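Local coordinates for flavin-dependent thymidylate synthase (Thermus thermophilus, PDB 6J61), which binds FAD and probably catalyses the reductive methylation of dUMP to dTMP, with methylenetetrahydrofolate as methyl donor and NADPH as reductant, at residues A[13-18]-A[66-71]; A[98-103]-A[138-143]. One frame throughout, in Å; residues are numbered along the deposited sequence.

Contact 1: A[13-18]-A[66-71]; sequences GFVRLV and FKFHVK
H69 is the hub of one face of this strand pair. Its CG is anti to the backbone N (chi1 179°), which places the ring between R16 and F14. R16 comes in at the ring edge. Its chain bends at chi3 (81°), so NH2 reaches H69 ND1 at 2.8 Å, with a weak second bond from NE. The guanidinium stands almost perpendicular to the imidazole. ND1 accepts here, and NE2 bonds E167, so the ring's rotation is fixed at two points. F14 meets H69 in a T-shaped stack, its edge toward the imidazole face, with ring centroids 5.1 Å apart. F14 itself carries K71 CB over one face, 3.6 Å from its ring centroid, a CH-pi contact. On the other face these segments present V15, L17, F68 and V70, all apolar. L17 CD1 sits over the F68 ring, and V15 CG1 touches F68 CD2 at 3.7 Å. V15, L17 and F68 also meet helix 191-207. Beneath the side chains, R16 and H69 form a hydrogen-bonded pair, with R16 N to H69 O at 3.0 Å and H69 N to R16 O at 2.9 Å. This is neighbouring-strand pairing in the antiparallel sheet of the ThyX fold.

Contact 2: A[98-103]-A[138-143]; sequences LKEEFY and EAYGAY
L98 O is the best-held polar atom, and one bond across the contact grips it. Y140 OH donates to it at 2.8 Å, nearly along the C=O axis. The other end of the same residue is used too: L98 N donates to Y143 OH at 3.1 Å, with an almost straight N-H...O angle of 178°. Y140 and Y143 lie three residues apart on helix 132-148. In both, CG is anti to the backbone N, and both hydroxyls reach the main chain of L98. One acts as donor and the other as acceptor.

The Y140 ring is held by carbon contacts as well. E100 is the centre of an inverse gamma turn, and its CB points at the helix. E100 CG lies over the middle of one Y140 face, 3.4 Å from the ring centroid, a CH-pi contact. F102 turns its own edge to the ring, CZ lying 3.9 Å from Y140 CD1. F102 also rests on P161 and N163. L98 CB stands 3.8 Å from Y143 OH, and the L98 side chain also touches R157, a predicted dUMP-binding residue. A phenylalanine at Y140 would keep the ring but lose the hydroxyl, and would probably loosen the hold on L98 O.

Both hydrogen bonds join tyrosine side chains of the helix to main-chain atoms of L98, and carbon contacts from E100 and F102 to the Y140 ring add to them. The two bonds use the L98 backbone, so they probably depend little on the L98 side chain.

In the fold
Contact 1, within the sheet, is the more buried. Its centre lies about 12 Å from the centre of the chain, that of contact 2, which has exposed residues, about 29 Å. The two share no helix or strand, but they touch directly: the K71 amine forms a salt bridge with E101 OE2, tying strand 65-73 to the loop of 98-103. Contact 1 joins regular strands through repeated backbone bonds, with side chains sorted onto two faces. Contact 2 joins a loop to a helix, and tyrosine hydroxyls supply its two bonds. The second subunit packs on contact 1 at R16, V18, K67 and H69, the third beside the tyrosine contact, as at A139 and A142.

Contact 1: A[13-18]-A[66-71]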
loop_
_atom_site.group_PDB
_atom_site.type_symbol
_atom_site.label_atom_id
_atom_site.label_comp_id
_atom_site.label_asym_id
_atom_site.label_seq_id
_atom_site.Cartn_x
_atom_site.Cartn_y
_atom_site.Cartn_z
ATOM N N GLY A 13 -10.070 22.713 16.934
ATOM C CA GLY A 13 -9.455 21.422 16.681
ATOM C C GLY A 13 -8.344 21.024 17.640
ATOM O O GLY A 13 -8.075 21.715 18.615
ATOM N N PHE A 14 -7.699 19.895 17.370
ATOM C CA PHE A 14 -6.609 19.427 18.218
ATOM C C PHE A 14 -5.895 18.191 17.668
ATOM O O PHE A 14 -6.322 17.590 16.686
ATOM C CB PHE A 14 -7.129 19.148 19.640
ATOM C CG PHE A 14 -8.171 18.046 19.725
ATOM C CD1 PHE A 14 -7.796 16.701 19.707
ATOM C CD2 PHE A 14 -9.526 18.356 19.856
ATOM C CE1 PHE A 14 -8.751 15.684 19.820
ATOM C CE2 PHE A 14 -10.489 17.343 19.970
ATOM C CZ PHE A 14 -10.099 16.005 19.953
ATOM N N VAL A 15 -4.788 17.838 18.305
ATOM C CA VAL A 15 -4.004 16.671 17.944
ATOM C C VAL A 15 -3.598 16.067 19.281
ATOM O O VAL A 15 -3.017 16.756 20.125
ATOM C CB VAL A 15 -2.738 17.060 17.134
ATOM C CG1 VAL A 15 -1.847 15.848 16.948
ATOM C CG2 VAL A 15 -3.132 17.609 15.775
ATOM N N ARG A 16 -3.920 14.792 19.479
ATOM C CA ARG A 16 -3.603 14.087 20.723
ATOM C C ARG A 16 -2.894 12.751 20.452
ATOM O O ARG A 16 -3.366 11.941 19.659
ATOM C CB ARG A 16 -4.910 13.854 21.519
ATOM C CG ARG A 16 -4.794 12.956 22.763
ATOM C CD ARG A 16 -6.054 13.031 23.650
ATOM N NE ARG A 16 -7.151 12.191 23.168
ATOM C CZ ARG A 16 -7.179 10.862 23.277
ATOM N NH1 ARG A 16 -6.173 10.218 23.855
ATOM N NH2 ARG A 16 -8.202 10.168 22.801
ATOM N N LEU A 17 -1.756 12.520 21.094
ATOM C CA LEU A 17 -1.045 11.258 20.890
ATOM C C LEU A 17 -1.749 10.148 21.670
ATOM O O LEU A 17 -1.715 10.129 22.895
ATOM C CB LEU A 17 0.410 11.360 21.359
ATOM C CG LEU A 17 1.180 10.039 21.221
ATOM C CD1 LEU A 17 1.337 9.716 19.752
ATOM C CD2 LEU A 17 2.545 10.124 21.888
ATOM N N VAL A 18 -2.383 9.220 20.967
ATOM C CA VAL A 18 -3.084 8.142 21.643
ATOM C C VAL A 18 -2.110 7.053 22.075
ATOM O O VAL A 18 -2.074 6.699 23.258
ATOM C CB VAL A 18 -4.219 7.591 20.748
ATOM C CG1 VAL A 18 -4.875 6.382 21.377
ATOM C CG2 VAL A 18 -5.257 8.686 20.550
ATOM N N PHE A 66 2.980 5.796 15.287
ATOM C CA PHE A 66 2.243 6.782 16.074
ATOM C C PHE A 66 0.754 6.690 15.737
ATOM O O PHE A 66 0.372 6.434 14.590
ATOM C CB PHE A 66 2.740 8.212 15.788
ATOM C CG PHE A 66 4.088 8.519 16.373
ATOM C CD1 PHE A 66 5.245 7.937 15.854
ATOM C CD2 PHE A 66 4.208 9.371 17.465
ATOM C CE1 PHE A 66 6.499 8.203 16.420
ATOM C CE2 PHE A 66 5.459 9.638 18.034
ATOM C CZ PHE A 66 6.601 9.056 17.513
ATOM N N LYS A 67 -0.082 6.890 16.748
ATOM C CA LYS A 67 -1.528 6.842 16.585
ATOM C C LYS A 67 -2.109 8.102 17.219
ATOM O O LYS A 67 -1.937 8.335 18.410
ATOM C CB LYS A 67 -2.080 5.577 17.250
ATOM C CG LYS A 67 -3.579 5.392 17.092
ATOM C CD LYS A 67 -4.015 3.929 17.250
ATOM C CE LYS A 67 -3.717 3.362 18.642
ATOM N NZ LYS A 67 -4.280 1.988 18.818
ATOM N N PHE A 68 -2.783 8.922 16.419
ATOM C CA PHE A 68 -3.356 10.161 16.931
ATOM C C PHE A 68 -4.880 10.239 16.893
ATOM O O PHE A 68 -5.546 9.508 16.158
ATOM C CB PHE A 68 -2.817 11.375 16.155
ATOM C CG PHE A 68 -1.313 11.497 16.154
ATOM C CD1 PHE A 68 -0.540 10.759 15.265
ATOM C CD2 PHE A 68 -0.674 12.383 17.019
ATOM C CE1 PHE A 68 0.844 10.905 15.232
ATOM C CE2 PHE A 68 0.716 12.531 16.987
ATOM C CZ PHE A 68 1.472 11.789 16.090
ATOM N N HIS A 69 -5.406 11.155 17.701
ATOM C CA HIS A 69 -6.829 11.447 17.792
ATOM C C HIS A 69 -6.850 12.881 17.266
ATOM O O HIS A 69 -6.334 13.800 17.911
ATOM C CB HIS A 69 -7.283 11.390 19.256
ATOM C CG HIS A 69 -8.734 11.712 19.466
ATOM N ND1 HIS A 69 -9.319 11.721 20.714
ATOM C CD2 HIS A 69 -9.715 12.041 18.592
ATOM C CE1 HIS A 69 -10.594 12.041 20.600
ATOM N NE2 HIS A 69 -10.861 12.240 19.321
ATOM N N VAL A 70 -7.409 13.070 16.077
ATOM C CA VAL A 70 -7.437 14.389 15.459
ATOM C C VAL A 70 -8.846 14.911 15.222
ATOM O O VAL A 70 -9.733 14.182 14.776
ATOM C CB VAL A 70 -6.701 14.371 14.087
ATOM C CG1 VAL A 70 -6.529 15.803 13.547
ATOM C CG2 VAL A 70 -5.361 13.660 14.222
ATOM N N LYS A 71 -9.038 16.190 15.514
ATOM C CA LYS A 71 -10.319 16.859 15.315
ATOM C C LYS A 71 -9.997 17.987 14.338
ATOM O O LYS A 71 -9.138 18.829 14.615
ATOM C CB LYS A 71 -10.824 17.423 16.650
ATOM C CG LYS A 71 -12.190 18.082 16.585
ATOM C CD LYS A 71 -12.652 18.560 17.950
ATOM C CE LYS A 71 -14.037 19.187 17.840
ATOM N NZ LYS A 71 -14.474 19.862 19.094
#

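Contact 2: A[98-103]-A[138-143]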
loop_
_atom_site.group_PDB
_atom_site.type_symbol
_atom_site.label_atom_id
_atom_site.label_comp_id
_atom_site.label_asym_id
_atom_site.label_seq_id
_atom_site.Cartn_x
_atom_site.Cartn_y
_atom_site.Cartn_z
ATOM N N LEU A 98 -24.305 14.937 13.836
ATOM C CA LEU A 98 -23.157 15.833 13.815
ATOM C C LEU A 98 -23.270 17.081 14.698
ATOM O O LEU A 98 -24.268 17.811 14.685
ATOM C CB LEU A 98 -22.839 16.216 12.368
ATOM C CG LEU A 98 -22.626 14.987 11.480
ATOM C CD1 LEU A 98 -22.369 15.425 10.053
ATOM C CD2 LEU A 98 -21.464 14.155 12.010
ATOM N N LYS A 99 -22.210 17.298 15.469
ATOM C CA LYS A 99 -22.101 18.411 16.392
ATOM C C LYS A 99 -21.981 19.698 15.588
ATOM O O LYS A 99 -21.323 19.729 14.556
ATOM C CB LYS A 99 -20.870 18.190 17.264
ATOM C CG LYS A 99 -20.853 18.936 18.579
ATOM C CD LYS A 99 -19.727 18.419 19.480
ATOM C CE LYS A 99 -19.947 16.952 19.860
ATOM N NZ LYS A 99 -18.885 16.425 20.764
ATOM N N GLU A 100 -22.627 20.761 16.052
ATOM C CA GLU A 100 -22.579 22.034 15.339
ATOM C C GLU A 100 -21.286 22.807 15.597
ATOM O O GLU A 100 -21.305 23.914 16.151
ATOM C CB GLU A 100 -23.762 22.924 15.720
ATOM C CG GLU A 100 -23.822 24.175 14.863
ATOM C CD GLU A 100 -24.779 25.205 15.386
ATOM O OE1 GLU A 100 -25.983 24.899 15.492
ATOM O OE2 GLU A 100 -24.323 26.327 15.692
ATOM N N GLU A 101 -20.163 22.224 15.201
ATOM C CA GLU A 101 -18.890 22.885 15.393
ATOM C C GLU A 101 -18.292 23.231 14.043
ATOM O O GLU A 101 -18.114 22.367 13.185
ATOM C CB GLU A 101 -17.949 21.988 16.192
ATOM C CG GLU A 101 -18.334 21.866 17.656
ATOM C CD GLU A 101 -17.493 20.845 18.400
ATOM O OE1 GLU A 101 -17.549 20.827 19.643
ATOM O OE2 GLU A 101 -16.784 20.054 17.744
ATOM N N PHE A 102 -18.000 24.509 13.852
ATOM C CA PHE A 102 -17.430 24.966 12.604
ATOM C C PHE A 102 -16.137 25.725 12.794
ATOM O O PHE A 102 -15.932 26.395 13.803
ATOM C CB PHE A 102 -18.415 25.858 11.858
ATOM C CG PHE A 102 -19.686 25.174 11.493
ATOM C CD1 PHE A 102 -20.692 25.005 12.436
ATOM C CD2 PHE A 102 -19.883 24.695 10.206
ATOM C CE1 PHE A 102 -21.882 24.370 12.100
ATOM C CE2 PHE A 102 -21.067 24.057 9.857
ATOM C CZ PHE A 102 -22.071 23.896 10.808
ATOM N N TYR A 103 -15.268 25.608 11.802
ATOM C CA TYR A 103 -13.995 26.295 11.818
ATOM C C TYR A 103 -14.163 27.725 11.308
ATOM O O TYR A 103 -14.430 27.949 10.126
ATOM C CB TYR A 103 -12.989 25.571 10.932
ATOM C CG TYR A 103 -11.868 26.460 10.472
ATOM C CD1 TYR A 103 -11.006 27.058 11.397
ATOM C CD2 TYR A 103 -11.665 26.708 9.116
ATOM C CE1 TYR A 103 -9.964 27.880 10.985
ATOM C CE2 TYR A 103 -10.625 27.534 8.687
ATOM C CZ TYR A 103 -9.775 28.114 9.628
ATOM O OH TYR A 103 -8.722 28.901 9.213
ATOM N N GLU A 138 -27.766 28.965 8.404
ATOM C CA GLU A 138 -28.828 28.492 7.523
ATOM C C GLU A 138 -28.662 26.987 7.366
ATOM O O GLU A 138 -29.580 26.208 7.644
ATOM C CB GLU A 138 -28.729 29.169 6.145
ATOM C CG GLU A 138 -28.868 30.689 6.171
ATOM C CD GLU A 138 -30.236 31.145 6.650
ATOM O OE1 GLU A 138 -30.355 32.288 7.146
ATOM O OE2 GLU A 138 -31.201 30.363 6.522
ATOM N N ALA A 139 -27.464 26.592 6.941
ATOM C CA ALA A 139 -27.138 25.193 6.727
ATOM C C ALA A 139 -27.387 24.338 7.959
ATOM O O ALA A 139 -28.021 23.290 7.856
ATOM C CB ALA A 139 -25.690 25.060 6.279
ATOM N N TYR A 140 -26.901 24.750 9.123
ATOM C CA TYR A 140 -27.150 23.916 10.293
ATOM C C TYR A 140 -28.640 23.950 10.601
ATOM O O TYR A 140 -29.177 23.033 11.225
ATOM C CB TYR A 140 -26.367 24.376 11.517
ATOM C CG TYR A 140 -26.233 23.266 12.526
ATOM C CD1 TYR A 140 -25.309 22.248 12.335
ATOM C CD2 TYR A 140 -27.077 23.188 13.638
ATOM C CE1 TYR A 140 -25.223 21.169 13.223
ATOM C CE2 TYR A 140 -27.000 22.113 14.535
ATOM C CZ TYR A 140 -26.068 21.108 14.314
ATOM O OH TYR A 140 -25.973 20.033 15.170
ATOM N N GLY A 141 -29.301 25.018 10.156
ATOM C CA GLY A 141 -30.730 25.141 10.367
ATOM C C GLY A 141 -31.418 24.076 9.538
ATOM O O GLY A 141 -32.239 23.303 10.044
ATOM N N ALA A 142 -31.059 24.030 8.256
ATOM C CA ALA A 142 -31.608 23.055 7.322
ATOM C C ALA A 142 -31.364 21.637 7.837
ATOM O O ALA A 142 -32.251 20.791 7.817
ATOM C CB ALA A 142 -30.971 23.239 5.955
ATOM N N TYR A 143 -30.153 21.384 8.302
ATOM C CA TYR A 143 -29.804 20.077 8.833
ATOM C C TYR A 143 -30.749 19.672 9.967
ATOM O O TYR A 143 -31.260 18.552 9.987
ATOM C CB TYR A 143 -28.376 20.104 9.353
ATOM C CG TYR A 143 -27.931 18.815 9.986
ATOM C CD1 TYR A 143 -27.878 17.634 9.240
ATOM C CD2 TYR A 143 -27.503 18.781 11.316
ATOM C CE1 TYR A 143 -27.398 16.449 9.805
ATOM C CE2 TYR A 143 -27.021 17.606 11.887
ATOM C CZ TYR A 143 -26.968 16.446 11.124
ATOM O OH TYR A 143 -26.459 15.295 11.670
#